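Local coordinates for protein hypothetical oxidoreductase (Sinorhizobium meliloti, PDB 3RH7) that binds flavin mononucleotide and is probably an NADPH-dependent flavin reductase, built on an FMN-binding split barrel joined to a second, Nudix-like part, at residues 96-100 and 292-296; 43-47 and 104-108. One frame throughout, in Å; residues are numbered along the deposited sequence.

Contact 1 of 2, residues 96-100 and 292-296; sequences NTFAR and LESSI. With FMN (flavin mononucleotide), chain G.
Leu292 lays its CD1 methyl over one face of the Arg100 guanidinium, 3.4 Å from Arg100 NE, so an aliphatic branch covers one flat side of the cation. The arginine gets there by bending at chi2 and chi3 (-86° and -67°), and this bend also sets its CD 3.8 Å from CG2 of Ile296, whose side chain crosses that of Arg100 at about a right angle. The same CG2 methyl also lies 4.0 Å from Ala99 CB. With CG of Leu292 anti to the backbone N (chi1 174°), its second branch, CD2, reaches Asn96 ND2 at 3.8 Å; a branched leucine thus serves two partners.

Both segments also touch the flavin. Ile296 packs beside the C8M methyl of FMN, apolar group against apolar group, its CG1 4.0 Å from C8M, while Ala99 CB is 3.8 Å from FMN C9. The carbonyl O of Ala99 accepts a hydrogen bond from the ribityl O3' at 2.7 Å, a main-chain bond independent of the side chain; the small alanine side chain lets the ribityl chain come close.

Further out, Asn96 O receives the backbone N-H groups of both Ala99 and Arg100, fixing the turn at the end of helix 92-97. The Asn96 amide is anchored through OD1 by Tyr166 OH, and Ser295 OG donates to Leu292 O at 3.1 Å, pinning the turn after helix 281-292. Together these two turns form part of the FMN pocket in a split-barrel flavin reductase fold, bordered at its dimethylbenzene edge by Ile296 from the C-terminal part.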
ATOM      1  N   ASN A  96      -0.395   5.188  15.601  1.00 55.58           N
ATOM      2  CA  ASN A  96      -0.039   6.480  16.159  1.00 55.62           C
ATOM      3  C   ASN A  96       0.532   6.282  17.591  1.00 63.29           C
ATOM      4  O   ASN A  96       1.711   6.597  17.795  1.00 64.26           O
ATOM      5  CB  ASN A  96      -1.225   7.436  16.082  1.00 50.72           C
ATOM      6  CG  ASN A  96      -1.617   7.803  14.648  1.00 61.75           C
ATOM      7  OD1 ASN A  96      -0.816   7.678  13.708  1.00 58.16           O
ATOM      8  ND2 ASN A  96      -2.828   8.354  14.442  1.00 40.77           N
ATOM      9  N   THR A  97      -0.223   5.633  18.527  1.00 60.12           N
ATOM     10  CA  THR A  97       0.260   5.331  19.895  1.00 60.60           C
ATOM     11  C   THR A  97       1.710   4.781  19.923  1.00 62.72           C
ATOM     12  O   THR A  97       2.537   5.257  20.699  1.00 62.48           O
ATOM     13  CB  THR A  97      -0.642   4.286  20.573  1.00 70.25           C
ATOM     14  OG1 THR A  97      -2.017   4.668  20.493  1.00 72.10           O
ATOM     15  CG2 THR A  97      -0.226   3.997  22.010  1.00 70.53           C
ATOM     16  N   PHE A  98       1.995   3.780  19.058  1.00 57.44           N
ATOM     17  CA  PHE A  98       3.265   3.071  19.010  1.00 56.35           C
ATOM     18  C   PHE A  98       4.346   3.761  18.168  1.00 59.11           C
ATOM     19  O   PHE A  98       5.406   3.172  17.954  1.00 58.46           O
ATOM     20  CB  PHE A  98       3.038   1.617  18.554  1.00 56.78           C
ATOM     21  CG  PHE A  98       2.665   0.714  19.711  1.00 58.41           C
ATOM     22  CD1 PHE A  98       1.341   0.580  20.109  1.00 60.13           C
ATOM     23  CD2 PHE A  98       3.648   0.055  20.446  1.00 60.61           C
ATOM     24  CE1 PHE A  98       1.008  -0.228  21.199  1.00 61.79           C
ATOM     25  CE2 PHE A  98       3.307  -0.761  21.532  1.00 63.96           C
ATOM     26  CZ  PHE A  98       1.989  -0.896  21.903  1.00 61.65           C
ATOM     27  N   ALA A  99       4.114   5.017  17.748  1.00 55.98           N
ATOM     28  CA  ALA A  99       5.086   5.822  16.990  1.00 55.93           C
ATOM     29  C   ALA A  99       5.404   7.114  17.743  1.00 62.59           C
ATOM     30  O   ALA A  99       6.507   7.639  17.616  1.00 62.10           O
ATOM     31  CB  ALA A  99       4.547   6.140  15.607  1.00 55.32           C
ATOM     32  N   ARG A 100       4.407   7.598  18.546  1.00 60.94           N
ATOM     33  CA  ARG A 100       4.375   8.785  19.404  1.00 61.23           C
ATOM     34  C   ARG A 100       5.074   8.524  20.773  1.00 65.56           C
ATOM     35  O   ARG A 100       5.143   7.368  21.190  1.00 62.62           O
ATOM     36  CB  ARG A 100       2.895   9.180  19.624  1.00 58.79           C
ATOM     37  CG  ARG A 100       2.204   9.782  18.393  1.00 65.85           C
ATOM     38  CD  ARG A 100       2.420  11.276  18.272  1.00 98.13           C
ATOM     39  NE  ARG A 100       1.757  12.004  19.363  1.00117.24           N
ATOM     40  CZ  ARG A 100       2.164  13.177  19.845  1.00128.55           C
ATOM     41  NH1 ARG A 100       3.248  13.771  19.347  1.00109.07           N
ATOM     42  NH2 ARG A 100       1.503  13.759  20.838  1.00114.40           N
ATOM     43  N   LEU A 292      -0.149  15.840  13.323  1.00 74.52           N
ATOM     44  CA  LEU A 292       0.211  14.649  14.076  1.00 74.94           C
ATOM     45  C   LEU A 292       0.880  13.596  13.145  1.00 77.53           C
ATOM     46  O   LEU A 292       1.896  13.026  13.533  1.00 77.99           O
ATOM     47  CB  LEU A 292      -1.034  14.085  14.766  1.00 75.82           C
ATOM     48  CG  LEU A 292      -0.881  12.726  15.493  1.00 82.33           C
ATOM     49  CD1 LEU A 292      -0.467  12.908  16.937  1.00 84.21           C
ATOM     50  CD2 LEU A 292      -2.188  11.948  15.458  1.00 87.08           C
ATOM     51  N   GLU A 293       0.344  13.386  11.915  1.00 72.19           N
ATOM     52  CA  GLU A 293       0.855  12.445  10.905  1.00 70.96           C
ATOM     53  C   GLU A 293       2.146  13.010  10.214  1.00 80.46           C
ATOM     54  O   GLU A 293       2.775  12.331   9.361  1.00 78.91           O
ATOM     55  CB  GLU A 293      -0.256  12.097   9.892  1.00 70.30           C
ATOM     56  CG  GLU A 293      -1.425  11.373  10.556  1.00 73.46           C
ATOM     57  CD  GLU A 293      -2.583  10.847   9.717  1.00 89.72           C
ATOM     58  OE1 GLU A 293      -2.542  10.949   8.463  1.00 60.94           O
ATOM     59  OE2 GLU A 293      -3.533  10.309  10.340  1.00 79.43           O
ATOM     60  N   SER A 294       2.525  14.273  10.635  1.00 81.25           N
ATOM     61  CA  SER A 294       3.709  15.079  10.262  1.00 82.25           C
ATOM     62  C   SER A 294       4.796  14.924  11.310  1.00 87.92           C
ATOM     63  O   SER A 294       5.971  14.986  10.961  1.00 89.07           O
ATOM     64  CB  SER A 294       3.362  16.566  10.110  1.00 86.76           C
ATOM     65  OG  SER A 294       2.834  16.908   8.837  1.00 97.49           O
ATOM     66  N   SER A 295       4.398  14.750  12.601  1.00 85.19           N
ATOM     67  CA  SER A 295       5.284  14.537  13.767  1.00 85.95           C
ATOM     68  C   SER A 295       5.654  13.044  13.892  1.00 89.26           C
ATOM     69  O   SER A 295       6.413  12.676  14.799  1.00 89.92           O
ATOM     70  CB  SER A 295       4.637  15.047  15.063  1.00 90.47           C
ATOM     71  OG  SER A 295       3.728  14.155  15.700  1.00 96.85           O
ATOM     72  N   ILE A 296       5.119  12.187  12.973  1.00 83.79           N
ATOM     73  CA  ILE A 296       5.395  10.752  12.936  1.00 82.57           C
ATOM     74  C   ILE A 296       5.837  10.316  11.512  1.00 83.24           C
ATOM     75  O   ILE A 296       5.731  11.075  10.530  1.00 80.03           O
ATOM     76  CB  ILE A 296       4.215   9.879  13.501  1.00 85.68           C
ATOM     77  CG1 ILE A 296       2.863  10.068  12.740  1.00 84.58           C
ATOM     78  CG2 ILE A 296       4.054  10.077  15.023  1.00 88.78           C
ATOM     79  CD1 ILE A 296       2.559   9.140  11.561  1.00 83.29           C
TER
HETATM   80  N1  FMN G 321      10.855   3.650  13.325  1.00113.31           N
HETATM   81  C2  FMN G 321      11.867   2.745  13.042  1.00113.66           C
HETATM   82  O2  FMN G 321      12.866   2.687  13.780  1.00114.74           O
HETATM   83  N3  FMN G 321      11.700   1.867  11.976  1.00112.49           N
HETATM   84  C4  FMN G 321      10.620   1.836  11.074  1.00111.42           C
HETATM   85  O4  FMN G 321      10.486   1.041  10.138  1.00111.17           O
HETATM   86  C4A FMN G 321       9.545   2.889  11.356  1.00110.97           C
HETATM   87  N5  FMN G 321       8.478   2.948  10.575  1.00110.16           N
HETATM   88  C5A FMN G 321       7.435   3.849  10.906  1.00110.22           C
HETATM   89  C6  FMN G 321       6.294   3.841  10.031  1.00109.63           C
HETATM   90  C7  FMN G 321       5.152   4.655  10.278  1.00109.83           C
HETATM   91  C7M FMN G 321       3.974   4.606   9.349  1.00110.02           C
HETATM   92  C8  FMN G 321       5.177   5.501  11.412  1.00111.03           C
HETATM   93  C8M FMN G 321       4.015   6.364  11.697  1.00112.48           C
HETATM   94  C9  FMN G 321       6.319   5.551  12.297  1.00111.81           C
HETATM   95  C9A FMN G 321       7.494   4.744  12.080  1.00111.28           C
HETATM   96  N10 FMN G 321       8.673   4.721  12.944  1.00112.26           N
HETATM   97  C10 FMN G 321       9.727   3.796  12.611  1.00112.33           C
HETATM   98  C1' FMN G 321       8.760   5.628  14.155  1.00113.68           C
HETATM   99  C2' FMN G 321       8.783   4.805  15.517  1.00114.72           C
HETATM  100  O2' FMN G 321       7.643   3.986  15.790  1.00113.64           O
HETATM  101  C3' FMN G 321       9.125   5.484  16.871  1.00116.92           C
HETATM  102  O3' FMN G 321       8.964   6.914  16.890  1.00118.82           O
HETATM  103  C4' FMN G 321      10.418   4.955  17.572  1.00118.61           C
HETATM  104  O4' FMN G 321      11.515   4.495  16.703  1.00119.25           O
HETATM  105  C5' FMN G 321      10.018   3.894  18.571  1.00119.20           C
HETATM  106  O5' FMN G 321       9.909   4.620  19.782  1.00120.25           O
HETATM  107  P   FMN G 321      11.160   4.518  20.845  1.00121.25           P
HETATM  108  O1P FMN G 321      11.523   2.979  20.626  1.00122.25           O
HETATM  109  O2P FMN G 321      10.624   4.866  22.283  1.00124.55           O
HETATM  110  O3P FMN G 321      12.247   5.587  20.571  1.00122.73           O

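Contact 2 of 2, residues 43-47 and 104-108; sequences KPIGF and DRFAA. With FMN (flavin mononucleotide), chain G.
Pro44 sets its CB over the centre of the Phe106 ring, a CH-pi contact with CB 3.7 Å from the centroid and only 8° off the ring normal. Proline suits the place, since its rigid pyrrolidine offers C-H groups to the pi cloud. The rim of the same ring meets backbone: Phe106 CZ lies 3.5 Å from Ile45 O, and Gly46 N is near the ring plane. At Gly46 any CB would point toward the ring, which explains why a residue with no side chain fits there. Phe98 and Trp111 meet Phe106 edge-to-face, completing an aromatic cluster. An alanine in place of Phe106 would probably leave Pro44 CB without its aromatic partner and open a gap between strand 44-56 and Phe98 and Trp111.

The loop between helix 92-97 and strand 111-113 packs on one face of strand 44-56, an inner split-barrel strand paired with 30-38 and 61-67.

The polar contacts converge on Arg105, whose chain runs extended from CG to NE and carries the guanidinium to the ligand. Its NH2 donates to FMN O5' at 3.2 Å (155°), and NH1 adds a weak bond to the same oxygen at 3.4 Å (146°), both in the guanidinium plane. NH1 is also 2.9 Å from Gly46 O. NH2 is shared with Arg100 O, and NE gives a weak bond to Thr97 O, so backbone carbonyls hold the flat group edge-on to the ligand.

Apolar contact with the ligand comes from Phe47, which turns away from 104-108: its CB rests 3.5 Å from FMN C5', and the edge of its ring faces FMN N3.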
ATOM      1  N   LYS A  43       9.055  -6.609  30.736  1.00 84.18           N
ATOM      2  CA  LYS A  43       8.074  -5.566  30.421  1.00 82.75           C
ATOM      3  C   LYS A  43       7.864  -5.508  28.911  1.00 84.19           C
ATOM      4  O   LYS A  43       8.852  -5.473  28.161  1.00 82.44           O
ATOM      5  CB  LYS A  43       8.529  -4.189  30.960  1.00 85.69           C
ATOM      6  CG  LYS A  43       7.622  -3.009  30.579  1.00 92.54           C
ATOM      7  CD  LYS A  43       8.164  -1.660  31.021  1.00102.43           C
ATOM      8  CE  LYS A  43       7.040  -0.682  31.265  1.00119.21           C
ATOM      9  NZ  LYS A  43       7.481   0.494  32.063  1.00132.84           N
ATOM     10  N   PRO A  44       6.594  -5.474  28.432  1.00 78.90           N
ATOM     11  CA  PRO A  44       6.377  -5.386  26.986  1.00 76.36           C
ATOM     12  C   PRO A  44       6.861  -4.053  26.411  1.00 78.22           C
ATOM     13  O   PRO A  44       6.583  -2.985  26.960  1.00 77.86           O
ATOM     14  CB  PRO A  44       4.858  -5.564  26.842  1.00 76.92           C
ATOM     15  CG  PRO A  44       4.307  -5.166  28.121  1.00 82.09           C
ATOM     16  CD  PRO A  44       5.312  -5.527  29.160  1.00 79.78           C
ATOM     17  N   ILE A  45       7.617  -4.146  25.321  1.00 73.79           N
ATOM     18  CA  ILE A  45       8.135  -3.010  24.556  1.00 73.37           C
ATOM     19  C   ILE A  45       7.673  -3.143  23.104  1.00 76.98           C
ATOM     20  O   ILE A  45       7.442  -4.252  22.614  1.00 76.91           O
ATOM     21  CB  ILE A  45       9.672  -2.837  24.654  1.00 76.36           C
ATOM     22  CG1 ILE A  45      10.430  -4.135  24.299  1.00 75.46           C
ATOM     23  CG2 ILE A  45      10.043  -2.304  26.025  1.00 79.34           C
ATOM     24  CD1 ILE A  45      11.676  -3.913  23.579  1.00 78.90           C
ATOM     25  N   GLY A  46       7.541  -2.012  22.438  1.00 72.28           N
ATOM     26  CA  GLY A  46       7.111  -1.997  21.054  1.00 70.03           C
ATOM     27  C   GLY A  46       7.414  -0.713  20.324  1.00 72.21           C
ATOM     28  O   GLY A  46       7.867   0.268  20.928  1.00 73.81           O
ATOM     29  N   PHE A  47       7.171  -0.734  18.995  1.00 64.67           N
ATOM     30  CA  PHE A  47       7.335   0.392  18.083  1.00 62.07           C
ATOM     31  C   PHE A  47       6.653   0.125  16.750  1.00 60.63           C
ATOM     32  O   PHE A  47       6.667  -0.999  16.257  1.00 59.82           O
ATOM     33  CB  PHE A  47       8.809   0.738  17.861  1.00 64.38           C
ATOM     34  CG  PHE A  47       9.641  -0.225  17.048  1.00 65.74           C
ATOM     35  CD1 PHE A  47      10.195  -1.359  17.634  1.00 69.89           C
ATOM     36  CD2 PHE A  47       9.971   0.061  15.730  1.00 67.44           C
ATOM     37  CE1 PHE A  47      11.010  -2.224  16.897  1.00 70.39           C
ATOM     38  CE2 PHE A  47      10.762  -0.817  14.989  1.00 70.35           C
ATOM     39  CZ  PHE A  47      11.278  -1.953  15.580  1.00 68.95           C
ATOM     40  N   ASP A 104       2.585   4.794  28.585  1.00 81.81           N
ATOM     41  CA  ASP A 104       2.209   3.396  28.465  1.00 80.91           C
ATOM     42  C   ASP A 104       1.534   3.218  27.130  1.00 80.91           C
ATOM     43  O   ASP A 104       0.354   3.565  26.955  1.00 80.06           O
ATOM     44  CB  ASP A 104       1.316   2.903  29.636  1.00 84.63           C
ATOM     45  CG  ASP A 104       0.927   1.419  29.556  1.00 98.83           C
ATOM     46  OD1 ASP A 104       1.504   0.684  28.691  1.00102.02           O
ATOM     47  OD2 ASP A 104       0.067   0.983  30.363  1.00 96.72           O
ATOM     48  N   ARG A 105       2.298   2.672  26.188  1.00 75.00           N
ATOM     49  CA  ARG A 105       1.817   2.388  24.843  1.00 71.93           C
ATOM     50  C   ARG A 105       0.857   1.208  24.825  1.00 74.70           C
ATOM     51  O   ARG A 105      -0.137   1.253  24.090  1.00 74.00           O
ATOM     52  CB  ARG A 105       2.990   2.080  23.924  1.00 67.89           C
ATOM     53  CG  ARG A 105       3.388   3.216  23.028  1.00 69.25           C
ATOM     54  CD  ARG A 105       4.785   2.991  22.519  1.00 73.80           C
ATOM     55  NE  ARG A 105       5.300   4.153  21.813  1.00 73.82           N
ATOM     56  CZ  ARG A 105       6.483   4.192  21.223  1.00 87.71           C
ATOM     57  NH1 ARG A 105       7.271   3.124  21.228  1.00 74.65           N
ATOM     58  NH2 ARG A 105       6.884   5.292  20.609  1.00 84.95           N
ATOM     59  N   PHE A 106       1.144   0.159  25.638  1.00 69.75           N
ATOM     60  CA  PHE A 106       0.378  -1.076  25.627  1.00 68.46           C
ATOM     61  C   PHE A 106      -1.039  -0.939  26.211  1.00 74.61           C
ATOM     62  O   PHE A 106      -1.850  -1.861  26.073  1.00 74.94           O
ATOM     63  CB  PHE A 106       1.183  -2.176  26.306  1.00 70.45           C
ATOM     64  CG  PHE A 106       2.217  -2.764  25.366  1.00 70.44           C
ATOM     65  CD1 PHE A 106       3.476  -2.189  25.236  1.00 73.22           C
ATOM     66  CD2 PHE A 106       1.916  -3.871  24.579  1.00 71.45           C
ATOM     67  CE1 PHE A 106       4.416  -2.718  24.345  1.00 73.24           C
ATOM     68  CE2 PHE A 106       2.861  -4.404  23.699  1.00 73.38           C
ATOM     69  CZ  PHE A 106       4.107  -3.829  23.593  1.00 71.58           C
ATOM     70  N   ALA A 107      -1.365   0.237  26.776  1.00 71.35           N
ATOM     71  CA  ALA A 107      -2.678   0.552  27.324  1.00 70.82           C
ATOM     72  C   ALA A 107      -3.647   0.990  26.213  1.00 74.48           C
ATOM     73  O   ALA A 107      -4.824   1.205  26.475  1.00 76.16           O
ATOM     74  CB  ALA A 107      -2.543   1.638  28.369  1.00 72.84           C
ATOM     75  N   ALA A 108      -3.159   1.132  24.984  1.00 69.54           N
ATOM     76  CA  ALA A 108      -3.957   1.522  23.829  1.00 68.14           C
ATOM     77  C   ALA A 108      -4.360   0.317  22.960  1.00 71.44           C
ATOM     78  O   ALA A 108      -5.041   0.507  21.939  1.00 68.77           O
ATOM     79  CB  ALA A 108      -3.179   2.515  22.988  1.00 68.12           C
TER
HETATM   80  N1  FMN G 321      10.855   3.650  13.325  1.00113.31           N
HETATM   81  C2  FMN G 321      11.867   2.745  13.042  1.00113.66           C
HETATM   82  O2  FMN G 321      12.866   2.687  13.780  1.00114.74           O
HETATM   83  N3  FMN G 321      11.700   1.867  11.976  1.00112.49           N
HETATM   84  C4  FMN G 321      10.620   1.836  11.074  1.00111.42           C
HETATM   85  O4  FMN G 321      10.486   1.041  10.138  1.00111.17           O
HETATM   86  C4A FMN G 321       9.545   2.889  11.356  1.00110.97           C
HETATM   87  N5  FMN G 321       8.478   2.948  10.575  1.00110.16           N
HETATM   88  C5A FMN G 321       7.435   3.849  10.906  1.00110.22           C
HETATM   89  C6  FMN G 321       6.294   3.841  10.031  1.00109.63           C
HETATM   90  C7  FMN G 321       5.152   4.655  10.278  1.00109.83           C
HETATM   91  C7M FMN G 321       3.974   4.606   9.349  1.00110.02           C
HETATM   92  C8  FMN G 321       5.177   5.501  11.412  1.00111.03           C
HETATM   93  C8M FMN G 321       4.015   6.364  11.697  1.00112.48           C
HETATM   94  C9  FMN G 321       6.319   5.551  12.297  1.00111.81           C
HETATM   95  C9A FMN G 321       7.494   4.744  12.080  1.00111.28           C
HETATM   96  N10 FMN G 321       8.673   4.721  12.944  1.00112.26           N
HETATM   97  C10 FMN G 321       9.727   3.796  12.611  1.00112.33           C
HETATM   98  C1' FMN G 321       8.760   5.628  14.155  1.00113.68           C
HETATM   99  C2' FMN G 321       8.783   4.805  15.517  1.00114.72           C
HETATM  100  O2' FMN G 321       7.643   3.986  15.790  1.00113.64           O
HETATM  101  C3' FMN G 321       9.125   5.484  16.871  1.00116.92           C
HETATM  102  O3' FMN G 321       8.964   6.914  16.890  1.00118.82           O
HETATM  103  C4' FMN G 321      10.418   4.955  17.572  1.00118.61           C
HETATM  104  O4' FMN G 321      11.515   4.495  16.703  1.00119.25           O
HETATM  105  C5' FMN G 321      10.018   3.894  18.571  1.00119.20           C
HETATM  106  O5' FMN G 321       9.909   4.620  19.782  1.00120.25           O
HETATM  107  P   FMN G 321      11.160   4.518  20.845  1.00121.25           P
HETATM  108  O1P FMN G 321      11.523   2.979  20.626  1.00122.25           O
HETATM  109  O2P FMN G 321      10.624   4.866  22.283  1.00124.55           O
HETATM  110  O3P FMN G 321      12.247   5.587  20.571  1.00122.73           O

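From the N terminus the chain first lays down strand 44-56, then passes through helix 92-97 and its following turn before 104-108 returns to the strand's start, so that contact 2 closes a loop of 56 residues within the barrel. Contact 1 joins the turn at 96-100, inside that loop, to 292-296, after 191 residues that include a second sheet of four strands. The two loops therefore cross, since their segments alternate along the chain. They meet where 96-100 and 104-108 lie side by side, Thr97 CG2 packing near Ala108 CB. FMN touches both contacts, which link the barrel strand, the turn after helix 92-97 and the returning C-terminal chain.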